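Local coordinates for cellulose binding protein (Clavibacter michiganensis, PDB 4JJO) that binds polysaccharide and loosens plant cell walls as the expansin part of a longer protein that probably also hydrolyses cellulose, at residues 104-118 and 185-199. Sequence-based numbering, arbitrary orientation.
Sequences DPAGPTVAIRVKEGS and RMAPGEIQRTASRFY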
loop_
_atom_site.group_PDB
_atom_site.type_symbol
_atom_site.label_atom_id
_atom_site.label_comp_id
_atom_site.label_asym_id
_atom_site.label_seq_id
_atom_site.Cartn_x
_atom_site.Cartn_y
_atom_site.Cartn_z
ATOM N N ASP A 104 -3.330 1.802 12.529
ATOM C CA ASP A 104 -2.898 3.198 12.544
ATOM C C ASP A 104 -1.400 3.344 12.778
ATOM O O ASP A 104 -0.983 3.972 13.752
ATOM C CB ASP A 104 -3.662 3.988 13.611
ATOM C CG ASP A 104 -5.145 4.039 13.339
ATOM O OD1 ASP A 104 -5.560 3.549 12.269
ATOM O OD2 ASP A 104 -5.895 4.574 14.182
ATOM N N PRO A 105 -0.585 2.764 11.884
ATOM C CA PRO A 105 0.874 2.890 11.954
ATOM C C PRO A 105 1.334 4.327 11.749
ATOM O O PRO A 105 0.761 5.047 10.927
ATOM C CB PRO A 105 1.354 2.026 10.782
ATOM C CG PRO A 105 0.215 2.026 9.830
ATOM C CD PRO A 105 -1.005 1.995 10.699
ATOM N N ALA A 106 2.356 4.738 12.490
ATOM C CA ALA A 106 2.969 6.039 12.278
ATOM C C ALA A 106 3.493 6.115 10.852
ATOM O O ALA A 106 3.994 5.129 10.308
ATOM C CB ALA A 106 4.099 6.256 13.261
ATOM N N GLY A 107 3.368 7.290 10.248
ATOM C CA GLY A 107 3.856 7.504 8.902
ATOM C C GLY A 107 3.567 8.915 8.434
ATOM O O GLY A 107 3.053 9.736 9.198
ATOM N N PRO A 108 3.906 9.212 7.171
ATOM C CA PRO A 108 3.679 10.548 6.612
ATOM C C PRO A 108 2.210 10.828 6.320
ATOM O O PRO A 108 1.349 9.974 6.521
ATOM C CB PRO A 108 4.495 10.543 5.311
ATOM C CG PRO A 108 4.758 9.127 4.996
ATOM C CD PRO A 108 4.615 8.317 6.241
ATOM N N THR A 109 1.940 12.039 5.853
ATOM C CA THR A 109 0.590 12.437 5.482
ATOM C C THR A 109 0.171 11.715 4.210
ATOM O O THR A 109 1.004 11.155 3.496
ATOM C CB THR A 109 0.501 13.949 5.241
ATOM O OG1 THR A 109 1.368 14.315 4.159
ATOM C CG2 THR A 109 0.896 14.715 6.499
ATOM N N VAL A 110 -1.127 11.733 3.936
ATOM C CA VAL A 110 -1.671 11.101 2.746
ATOM C C VAL A 110 -1.138 11.780 1.490
ATOM O O VAL A 110 -0.983 12.999 1.448
ATOM C CB VAL A 110 -3.210 11.172 2.749
ATOM C CG1 VAL A 110 -3.779 10.687 1.423
ATOM C CG2 VAL A 110 -3.771 10.361 3.906
ATOM N N ALA A 111 -0.838 10.976 0.476
ATOM C CA ALA A 111 -0.447 11.502 -0.825
ATOM C C ALA A 111 -1.207 10.774 -1.920
ATOM O O ALA A 111 -1.695 9.664 -1.719
ATOM C CB ALA A 111 1.053 11.365 -1.035
ATOM N N ILE A 112 -1.305 11.415 -3.077
ATOM C CA ILE A 112 -1.972 10.831 -4.229
ATOM C C ILE A 112 -1.034 10.879 -5.421
ATOM O O ILE A 112 -0.453 11.927 -5.711
ATOM C CB ILE A 112 -3.247 11.613 -4.594
ATOM C CG1 ILE A 112 -4.257 11.580 -3.445
ATOM C CG2 ILE A 112 -3.871 11.066 -5.873
ATOM C CD1 ILE A 112 -4.668 10.199 -3.017
ATOM N N ARG A 113 -0.876 9.750 -6.103
ATOM C CA ARG A 113 -0.153 9.734 -7.367
ATOM C C ARG A 113 -1.094 9.350 -8.494
ATOM O O ARG A 113 -1.667 8.259 -8.500
ATOM C CB ARG A 113 1.036 8.770 -7.332
ATOM C CG ARG A 113 1.758 8.687 -8.672
ATOM C CD ARG A 113 3.094 7.966 -8.596
ATOM N NE ARG A 113 2.957 6.567 -8.200
ATOM C CZ ARG A 113 3.814 5.604 -8.526
ATOM N NH1 ARG A 113 4.881 5.872 -9.266
ATOM N NH2 ARG A 113 3.599 4.362 -8.115
ATOM N N VAL A 114 -1.262 10.262 -9.443
ATOM C CA VAL A 114 -2.023 9.964 -10.642
ATOM C C VAL A 114 -1.174 9.052 -11.516
ATOM O O VAL A 114 0.016 9.301 -11.705
ATOM C CB VAL A 114 -2.376 11.240 -11.422
ATOM C CG1 VAL A 114 -3.127 10.889 -12.690
ATOM C CG2 VAL A 114 -3.199 12.181 -10.557
ATOM N N LYS A 115 -1.782 7.991 -12.034
ATOM C CA LYS A 115 -1.064 7.039 -12.865
ATOM C C LYS A 115 -0.632 7.690 -14.168
ATOM O O LYS A 115 -1.364 8.501 -14.738
ATOM C CB LYS A 115 -1.946 5.833 -13.181
ATOM C CG LYS A 115 -1.180 4.682 -13.811
ATOM C CD LYS A 115 -2.082 3.524 -14.188
ATOM C CE LYS A 115 -1.248 2.348 -14.675
ATOM N NZ LYS A 115 -2.059 1.246 -15.259
ATOM N N GLU A 116 0.558 7.340 -14.641
ATOM C CA GLU A 116 1.040 7.787 -15.941
ATOM C C GLU A 116 -0.014 7.459 -16.992
ATOM O O GLU A 116 -0.584 6.367 -16.964
ATOM C CB GLU A 116 2.349 7.070 -16.293
ATOM C CG GLU A 116 3.569 7.514 -15.488
ATOM C CD GLU A 116 3.680 6.826 -14.136
ATOM O OE1 GLU A 116 2.771 6.049 -13.771
ATOM O OE2 GLU A 116 4.687 7.063 -13.437
ATOM N N GLY A 117 -0.261 8.380 -17.918
ATOM C CA GLY A 117 -1.229 8.148 -18.976
ATOM C C GLY A 117 -2.636 8.614 -18.658
ATOM O O GLY A 117 -3.491 8.655 -19.542
ATOM N N SER A 118 -2.887 8.960 -17.399
ATOM C CA SER A 118 -4.214 9.402 -16.980
ATOM C C SER A 118 -4.657 10.656 -17.727
ATOM O O SER A 118 -3.835 11.483 -18.125
ATOM C CB SER A 118 -4.234 9.674 -15.475
ATOM O OG SER A 118 -4.015 8.487 -14.732
ATOM N N ARG A 185 -4.098 18.023 -8.911
ATOM C CA ARG A 185 -3.906 18.295 -10.328
ATOM C C ARG A 185 -3.880 17.011 -11.137
ATOM O O ARG A 185 -3.516 15.950 -10.630
ATOM C CB ARG A 185 -2.604 19.068 -10.541
ATOM C CG ARG A 185 -2.648 20.480 -9.984
ATOM C CD ARG A 185 -1.284 21.146 -9.975
ATOM N NE ARG A 185 -0.427 20.620 -8.915
ATOM C CZ ARG A 185 0.527 19.709 -9.081
ATOM N NH1 ARG A 185 1.234 19.310 -8.036
ATOM N NH2 ARG A 185 0.788 19.198 -10.279
ATOM N N MET A 186 -4.285 17.113 -12.397
ATOM C CA MET A 186 -4.117 16.019 -13.337
ATOM C C MET A 186 -2.652 16.004 -13.736
ATOM O O MET A 186 -2.275 16.494 -14.803
ATOM C CB MET A 186 -5.018 16.217 -14.554
ATOM C CG MET A 186 -4.838 15.176 -15.648
ATOM S SD MET A 186 -5.047 13.481 -15.070
ATOM C CE MET A 186 -6.689 13.561 -14.364
ATOM N N ALA A 187 -1.831 15.448 -12.853
ATOM C CA ALA A 187 -0.385 15.472 -13.006
ATOM C C ALA A 187 0.175 14.054 -12.949
ATOM O O ALA A 187 0.728 13.632 -11.931
ATOM C CB ALA A 187 0.231 16.321 -11.919
ATOM N N PRO A 188 0.037 13.311 -14.052
ATOM C CA PRO A 188 0.469 11.913 -14.118
ATOM C C PRO A 188 1.918 11.715 -13.679
ATOM O O PRO A 188 2.814 12.428 -14.136
ATOM C CB PRO A 188 0.303 11.573 -15.601
ATOM C CG PRO A 188 -0.743 12.502 -16.080
ATOM C CD PRO A 188 -0.522 13.774 -15.333
ATOM N N GLY A 189 2.132 10.754 -12.787
ATOM C CA GLY A 189 3.464 10.412 -12.325
ATOM C C GLY A 189 3.903 11.142 -11.070
ATOM O O GLY A 189 4.807 10.688 -10.368
ATOM N N GLU A 190 3.266 12.270 -10.781
ATOM C CA GLU A 190 3.669 13.099 -9.653
ATOM C C GLU A 190 3.097 12.596 -8.337
ATOM O O GLU A 190 1.916 12.265 -8.250
ATOM C CB GLU A 190 3.213 14.538 -9.874
ATOM C CG GLU A 190 3.720 15.503 -8.820
ATOM C CD GLU A 190 3.383 16.943 -9.136
ATOM O OE1 GLU A 190 3.051 17.240 -10.303
ATOM O OE2 GLU A 190 3.445 17.782 -8.213
ATOM N N ILE A 191 3.942 12.546 -7.313
ATOM C CA ILE A 191 3.475 12.279 -5.960
ATOM C C ILE A 191 3.009 13.591 -5.349
ATOM O O ILE A 191 3.821 14.457 -5.018
ATOM C CB ILE A 191 4.572 11.654 -5.080
ATOM C CG1 ILE A 191 5.007 10.306 -5.659
ATOM C CG2 ILE A 191 4.065 11.474 -3.657
ATOM C CD1 ILE A 191 6.247 9.726 -5.013
ATOM N N GLN A 192 1.694 13.732 -5.215
ATOM C CA GLN A 192 1.095 14.949 -4.682
ATOM C C GLN A 192 0.779 14.781 -3.206
ATOM O O GLN A 192 -0.223 14.170 -2.837
ATOM C CB GLN A 192 -0.181 15.300 -5.446
ATOM C CG GLN A 192 0.052 15.688 -6.893
ATOM C CD GLN A 192 -1.226 16.107 -7.590
ATOM O OE1 GLN A 192 -1.794 17.157 -7.288
ATOM N NE2 GLN A 192 -1.692 15.280 -8.519
ATOM N N ARG A 193 1.642 15.338 -2.369
ATOM C CA ARG A 193 1.494 15.231 -0.926
ATOM C C ARG A 193 0.435 16.198 -0.420
ATOM O O ARG A 193 0.321 17.315 -0.920
ATOM C CB ARG A 193 2.839 15.508 -0.258
ATOM C CG ARG A 193 3.932 14.613 -0.799
ATOM C CD ARG A 193 5.271 14.815 -0.140
ATOM N NE ARG A 193 6.104 13.637 -0.354
ATOM C CZ ARG A 193 6.851 13.419 -1.433
ATOM N NH1 ARG A 193 6.900 14.309 -2.416
ATOM N NH2 ARG A 193 7.557 12.303 -1.524
ATOM N N THR A 194 -0.347 15.758 0.562
ATOM C CA THR A 194 -1.368 16.606 1.161
ATOM C C THR A 194 -1.107 16.794 2.651
ATOM O O THR A 194 -0.173 16.221 3.210
ATOM C CB THR A 194 -2.788 16.022 0.989
ATOM O OG1 THR A 194 -3.028 15.012 1.981
ATOM C CG2 THR A 194 -2.972 15.438 -0.402
ATOM N N ALA A 195 -1.948 17.601 3.285
ATOM C CA ALA A 195 -1.835 17.863 4.710
ATOM C C ALA A 195 -2.683 16.885 5.518
ATOM O O ALA A 195 -2.642 16.886 6.747
ATOM C CB ALA A 195 -2.267 19.283 5.003
ATOM N N SER A 196 -3.442 16.047 4.821
ATOM C CA SER A 196 -4.452 15.214 5.468
ATOM C C SER A 196 -3.899 13.937 6.093
ATOM O O SER A 196 -2.948 13.334 5.593
ATOM C CB SER A 196 -5.561 14.865 4.473
ATOM O OG SER A 196 -6.300 16.024 4.132
ATOM N N ARG A 197 -4.522 13.545 7.199
ATOM C CA ARG A 197 -4.201 12.315 7.910
ATOM C C ARG A 197 -5.496 11.658 8.364
ATOM O O ARG A 197 -6.474 12.344 8.649
ATOM C CB ARG A 197 -3.347 12.614 9.143
ATOM C CG ARG A 197 -1.897 12.956 8.854
ATOM C CD ARG A 197 -1.149 13.250 10.146
ATOM N NE ARG A 197 0.215 13.711 9.903
ATOM C CZ ARG A 197 1.257 12.912 9.699
ATOM N NH1 ARG A 197 1.105 11.595 9.702
ATOM N NH2 ARG A 197 2.459 13.431 9.488
ATOM N N PHE A 198 -5.501 10.331 8.431
ATOM C CA PHE A 198 -6.646 9.598 8.958
ATOM C C PHE A 198 -6.598 9.553 10.479
ATOM O O PHE A 198 -7.615 9.326 11.130
ATOM C CB PHE A 198 -6.677 8.175 8.397
ATOM C CG PHE A 198 -7.123 8.100 6.968
ATOM C CD1 PHE A 198 -8.472 8.089 6.653
ATOM C CD2 PHE A 198 -6.200 8.041 5.942
ATOM C CE1 PHE A 198 -8.890 8.022 5.340
ATOM C CE2 PHE A 198 -6.614 7.973 4.625
ATOM C CZ PHE A 198 -7.960 7.963 4.326
ATOM N N TYR A 199 -5.410 9.773 11.038
ATOM C CA TYR A 199 -5.206 9.742 12.483
ATOM C C TYR A 199 -3.964 10.561 12.837
ATOM O O TYR A 199 -3.086 10.751 11.998
ATOM C CB TYR A 199 -5.055 8.298 12.965
ATOM C CG TYR A 199 -4.112 7.477 12.121
ATOM C CD1 TYR A 199 -2.764 7.391 12.439
ATOM C CD2 TYR A 199 -4.569 6.789 11.008
ATOM C CE1 TYR A 199 -1.899 6.644 11.672
ATOM C CE2 TYR A 199 -3.709 6.039 10.229
ATOM C CZ TYR A 199 -2.377 5.969 10.567
ATOM O OH TYR A 199 -1.517 5.224 9.798
HETATM O O HOH W 1 4.868 12.125 10.242
HETATM O O HOH W 2 0.347 6.930 7.393
HETATM O O HOH W 3 5.709 7.985 -10.809
HETATM O O HOH W 4 -0.156 12.972 -9.495
#
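Tyr199 lays its ring flat under the side chain of Asp104. Asp104 CB stands 3.6 Å from the Tyr199 ring centroid, and the carboxylate is stacked on the ring, their planes 9° apart. Tyr199 CG sits between the backbone N and the carbonyl carbon (chi1 46°), which turns the ring to Asp104 and brings its hydroxyl to Pro105. Tyr199 OH donates to Pro105 O at 2.5 Å, in the plane of the ring. Arg177 and Asn132 hold Asp104 OD1 from outside.

The packed part continues through Thr109, Val110, Ile112 and Val114. Ile112 and Gln192 form an antiparallel hydrogen-bonded pair, with Gln192 N 2.8 Å from Ile112 O. Val110 O takes two donors, Thr194 N and Thr194 OG1. Thr109 OG1 donates to Thr194 O at 2.6 Å, nearly in line with the carbonyl. Val110 CG2 meets Phe198 CE2 at 3.8 Å, and Ile112 packs on Leu181 of strand 178-184. Val114 CG1 touches Met186 SD, and Val114 O accepts a nearly straight bond (177°) from Gly189 N. A water bridges the strands, accepting from Val114 N and Gln192 NE2 and donating to Ala187 O and Glu190 O.

Two places are looser. Arg197 NH1 lies 2.7 Å from exposed Gly107 O, in the guanidinium plane, and a water bridges Arg197 NH2 and Gly107 O. Another water joins Arg113 NH1 to Gly189 O; Arg113 also bonds Ile18 O and Gln126 OE1.

Strand 191-193 is an outermost strand of the antiparallel sheet of the expansin C-terminal domain. Its few direct backbone bonds to strand 111-114 are supplemented by the bridging water. Tyr199 OH, Arg197 NH1, Thr109 OG1, one water and the Val110 N to Ser196 O bond tie residues 104-110 to 194-199, largely through backbone carbonyls.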